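Local structure of UPF0342 protein YheA (Bacillus subtilis, 2OEE) at residues M41-F45 against T73-V77. The protein is of unknown function but belongs to the UPF0342 family and carries a YlbF/YmcA-type domain, a type linked to control of the competence regulator ComK. Residues are numbered along the deposited sequence; the frame is centred on the assembly and turned at random.
Sequences MFENF and TVALV
This is an antiparallel helix–helix packing contact between helix 36-48 and helix 70-78, which follow one another in the modelled chain. Both segments are helical, with i to i+4 hydrogen bonds from Phe45 N to Met41 O (3.1 Å) and from Val77 N to Thr73 O (3.3 Å). The segment axes approach to 9.5 Å and cross at -158°. In register, Met41 CA lies 6.4 Å from Val77 CA and Phe45 CA lies 5.9 Å from Thr73 CA. No hydrogen bond links the segments; the contact is mainly apolar. Phe45 (chi1 t, chi2 70°) sets its ring beside helix 70-78. Val77 points toward helix 36-48 and splits its branches: CG1 lies 3.5 Å from Met41 O, and CG2 makes a CH-pi contact over one face of the Phe45 ring, 4.0 Å from its centroid. Val74 CG2 meets the ring edge, 3.7 Å from Phe45 CE1. Thr73 CG2 packs on the backbone, 3.6 Å from Phe45 CA, while Thr73 OG1 hydrogen-bonds to Gln69 O. Selenomethionine Met41, in rotamer m, t, p, brings CE to 3.3 Å from Leu76 CD1 at the exposed margin. The near-antiparallel crossing is consistent with a helical hairpin, although residues 51-68 of the connection are not modelled. Helix 81-104 completes the packing: Phe45 and Val77 both touch its Met87, and Phe42, pointing away from helix 70-78, packs on Leu86 and on Tyr29 and Val32 of helix 20-34.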
loop_
_atom_site.group_PDB
_atom_site.type_symbol
_atom_site.label_atom_id
_atom_site.label_comp_id
_atom_site.label_asym_id
_atom_site.label_seq_id
_atom_site.Cartn_x
_atom_site.Cartn_y
_atom_site.Cartn_z
HETATM N N MSE A 41 -16.416 14.302 -18.933
HETATM C CA MSE A 41 -15.647 15.135 -18.022
HETATM C C MSE A 41 -14.714 14.285 -17.135
HETATM O O MSE A 41 -13.551 14.636 -16.944
HETATM C CB MSE A 41 -16.598 15.963 -17.140
HETATM C CG MSE A 41 -17.423 16.980 -17.928
HETATM SE SE MSE A 41 -18.907 17.694 -16.842
HETATM C CE MSE A 41 -17.875 18.581 -15.486
ATOM N N PHE A 42 -15.245 13.198 -16.592
ATOM C CA PHE A 42 -14.472 12.320 -15.697
ATOM C C PHE A 42 -13.324 11.651 -16.480
ATOM O O PHE A 42 -12.189 11.573 -15.997
ATOM C CB PHE A 42 -15.385 11.274 -15.057
ATOM C CG PHE A 42 -14.681 10.362 -14.045
ATOM C CD1 PHE A 42 -14.205 10.868 -12.841
ATOM C CD2 PHE A 42 -14.542 9.004 -14.305
ATOM C CE1 PHE A 42 -13.568 10.027 -11.896
ATOM C CE2 PHE A 42 -13.917 8.144 -13.366
ATOM C CZ PHE A 42 -13.432 8.667 -12.163
ATOM N N GLU A 43 -13.617 11.215 -17.700
ATOM C CA GLU A 43 -12.594 10.609 -18.567
ATOM C C GLU A 43 -11.478 11.576 -18.961
ATOM O O GLU A 43 -10.309 11.210 -18.916
ATOM C CB GLU A 43 -13.223 9.940 -19.788
ATOM C CG GLU A 43 -13.892 8.626 -19.430
ATOM C CD GLU A 43 -14.553 7.945 -20.610
ATOM O OE1 GLU A 43 -14.647 8.557 -21.693
ATOM O OE2 GLU A 43 -15.011 6.799 -20.438
ATOM N N ASN A 44 -11.830 12.809 -19.325
ATOM C CA ASN A 44 -10.825 13.815 -19.675
ATOM C C ASN A 44 -9.945 14.189 -18.470
ATOM O O ASN A 44 -8.746 14.465 -18.616
ATOM C CB ASN A 44 -11.492 15.055 -20.292
ATOM C CG ASN A 44 -10.527 16.224 -20.464
ATOM O OD1 ASN A 44 -10.668 17.256 -19.806
ATOM N ND2 ASN A 44 -9.547 16.068 -21.355
ATOM N N PHE A 45 -10.542 14.178 -17.294
ATOM C CA PHE A 45 -9.853 14.304 -16.027
ATOM C C PHE A 45 -8.862 13.158 -15.760
ATOM O O PHE A 45 -7.755 13.386 -15.429
ATOM C CB PHE A 45 -10.871 14.332 -14.892
ATOM C CG PHE A 45 -10.280 14.256 -13.536
ATOM C CD1 PHE A 45 -9.569 15.311 -13.020
ATOM C CD2 PHE A 45 -10.452 13.168 -12.763
ATOM C CE1 PHE A 45 -9.044 15.245 -11.802
ATOM C CE2 PHE A 45 -9.914 13.114 -11.507
ATOM C CZ PHE A 45 -9.223 14.137 -11.037
ATOM N N THR A 73 -8.234 21.230 -14.843
ATOM C CA THR A 73 -9.128 20.098 -15.098
ATOM C C THR A 73 -9.785 19.585 -13.805
ATOM O O THR A 73 -10.943 19.176 -13.811
ATOM C CB THR A 73 -8.402 18.955 -15.860
ATOM O OG1 THR A 73 -7.876 19.462 -17.095
ATOM C CG2 THR A 73 -9.354 17.819 -16.174
ATOM N N VAL A 74 -9.049 19.627 -12.699
ATOM C CA VAL A 74 -9.595 19.242 -11.399
ATOM C C VAL A 74 -10.770 20.152 -11.008
ATOM O O VAL A 74 -11.757 19.683 -10.444
ATOM C CB VAL A 74 -8.507 19.193 -10.290
ATOM C CG1 VAL A 74 -9.078 18.619 -8.984
ATOM C CG2 VAL A 74 -7.320 18.355 -10.746
ATOM N N ALA A 75 -10.676 21.436 -11.357
ATOM C CA ALA A 75 -11.760 22.405 -11.117
ATOM C C ALA A 75 -13.007 22.125 -11.937
ATOM O O ALA A 75 -14.117 22.206 -11.412
ATOM C CB ALA A 75 -11.277 23.838 -11.355
ATOM N N LEU A 76 -12.834 21.827 -13.223
ATOM C CA LEU A 76 -13.927 21.340 -14.063
ATOM C C LEU A 76 -14.737 20.299 -13.296
ATOM O O LEU A 76 -15.926 20.506 -13.029
ATOM C CB LEU A 76 -13.397 20.754 -15.395
ATOM C CG LEU A 76 -14.282 19.959 -16.394
ATOM C CD1 LEU A 76 -15.606 20.655 -16.757
ATOM C CD2 LEU A 76 -13.494 19.607 -17.682
ATOM N N VAL A 77 -14.090 19.206 -12.907
ATOM C CA VAL A 77 -14.819 18.058 -12.375
ATOM C C VAL A 77 -15.358 18.245 -10.968
ATOM O O VAL A 77 -16.420 17.727 -10.649
ATOM C CB VAL A 77 -14.013 16.737 -12.459
ATOM C CG1 VAL A 77 -13.912 16.295 -13.886
ATOM C CG2 VAL A 77 -12.618 16.883 -11.832
#